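Local coordinates for protein tryptophanyl-tRNA synthetase (Cryptosporidium parvum Iowa II, PDB 3HV0) that probably charges its cognate transfer RNA with L-tryptophan, consuming ATP and releasing AMP and diphosphate, as a class I aminoacyl-tRNA synthetase, at residues V240-R243 against L247-S250. Numbering follows the deposited sequence.
Sequences VAPR and LKPS
A small van der Waals contact joins Ala241 to Leu247 and Lys248 in the helix-to-strand loop of a beta-alpha-beta crossover. The crossover belongs to the Rossmann-type catalytic domain of this class I synthetase: strand 222-227 leads into helix 231-240, and the chain then returns to strand 250-254, the parallel neighbour of the first strand. Three residues separate the two segments, which bury just 141 Å² between them and come nearest at Ala241 and Lys248, with CA atoms 5.3 Å apart. The methyl of Ala241 points at the returning chain and rests on the peptide group linking the two residues opposite: its CB lies 3.6 Å from Leu247 O and 3.8 Å from Lys248 N. Leu247 therefore takes part through its backbone, while its CB points away from segment 240-243 and its side chain packs against His221. Ala241 itself is buried and also touches Phe206.

The aliphatic part of Lys248 completes the contact. At chi1 -72° the side chain leaves on the side of the backbone N, opposite its carbonyl carbon, which brings CG to 3.8 Å from Ala241 CB. It runs extended as far as CE, then bends at the last torsion (chi4 -93°), and NZ donates its hydrogen bond to Arg238 O in the last turn of helix 231-240. The ammonium group is thus held by a helix carbonyl, consistent with a favourable pairing of positive charge and the C-terminal end of the helix dipole. Arg238 also reaches the returning chain by its side chain, through a bond from NH1 to Pro249 O. Next to Ala241, the ring of Pro242 adds a looser approach, its CD standing 4.3 Å from Lys248 CG.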
loop_
_atom_site.group_PDB
_atom_site.type_symbol
_atom_site.label_atom_id
_atom_site.label_comp_id
_atom_site.label_asym_id
_atom_site.label_seq_id
_atom_site.Cartn_x
_atom_site.Cartn_y
_atom_site.Cartn_z
ATOM N N VAL A 240 16.962 7.482 2.726
ATOM C CA VAL A 240 15.954 7.616 3.802
ATOM C C VAL A 240 16.315 6.866 5.089
ATOM O O VAL A 240 15.855 7.260 6.164
ATOM C CB VAL A 240 14.513 7.232 3.351
ATOM C CG1 VAL A 240 14.077 8.111 2.224
ATOM C CG2 VAL A 240 14.442 5.804 2.928
ATOM N N ALA A 241 17.129 5.817 4.984
ATOM C CA ALA A 241 17.587 5.037 6.148
ATOM C C ALA A 241 17.907 5.861 7.406
ATOM O O ALA A 241 17.367 5.594 8.469
ATOM C CB ALA A 241 18.819 4.182 5.773
ATOM N N PRO A 242 18.828 6.833 7.301
ATOM C CA PRO A 242 19.173 7.555 8.524
ATOM C C PRO A 242 17.973 8.293 9.102
ATOM O O PRO A 242 17.727 8.217 10.293
ATOM C CB PRO A 242 20.294 8.519 8.089
ATOM C CG PRO A 242 20.392 8.427 6.619
ATOM C CD PRO A 242 19.757 7.144 6.196
ATOM N N ARG A 243 17.196 8.953 8.260
ATOM C CA ARG A 243 16.005 9.678 8.733
ATOM C C ARG A 243 14.923 8.819 9.414
ATOM O O ARG A 243 13.988 9.355 10.004
ATOM C CB ARG A 243 15.386 10.447 7.574
ATOM C CG ARG A 243 16.298 11.562 7.082
ATOM C CD ARG A 243 15.677 12.376 5.967
ATOM N NE ARG A 243 15.885 11.750 4.664
ATOM C CZ ARG A 243 15.171 12.017 3.568
ATOM N NH1 ARG A 243 14.177 12.919 3.600
ATOM N NH2 ARG A 243 15.442 11.362 2.426
ATOM N N LEU A 247 19.483 1.161 9.355
ATOM C CA LEU A 247 20.735 0.939 8.641
ATOM C C LEU A 247 20.531 1.106 7.145
ATOM O O LEU A 247 19.472 0.749 6.610
ATOM C CB LEU A 247 21.272 -0.463 8.898
ATOM C CG LEU A 247 21.694 -0.783 10.320
ATOM C CD1 LEU A 247 22.277 -2.186 10.355
ATOM C CD2 LEU A 247 22.701 0.237 10.817
ATOM N N LYS A 248 21.547 1.663 6.483
ATOM C CA LYS A 248 21.596 1.716 5.030
ATOM C C LYS A 248 21.854 0.301 4.525
ATOM O O LYS A 248 22.796 -0.355 5.002
ATOM C CB LYS A 248 22.735 2.617 4.575
ATOM C CG LYS A 248 22.532 4.110 4.784
ATOM C CD LYS A 248 23.810 4.837 4.393
ATOM C CE LYS A 248 23.656 6.354 4.391
ATOM N NZ LYS A 248 23.283 6.848 3.017
ATOM N N PRO A 249 21.030 -0.189 3.581
ATOM C CA PRO A 249 21.324 -1.495 3.003
ATOM C C PRO A 249 22.506 -1.401 2.037
ATOM O O PRO A 249 22.717 -0.375 1.396
ATOM C CB PRO A 249 20.053 -1.829 2.243
ATOM C CG PRO A 249 19.544 -0.532 1.812
ATOM C CD PRO A 249 19.861 0.426 2.929
ATOM N N SER A 250 23.297 -2.455 1.989
ATOM C CA SER A 250 24.386 -2.565 1.034
ATOM C C SER A 250 23.913 -3.298 -0.214
ATOM O O SER A 250 22.952 -4.047 -0.158
ATOM C CB SER A 250 25.520 -3.359 1.654
ATOM O OG SER A 250 25.846 -2.772 2.885
#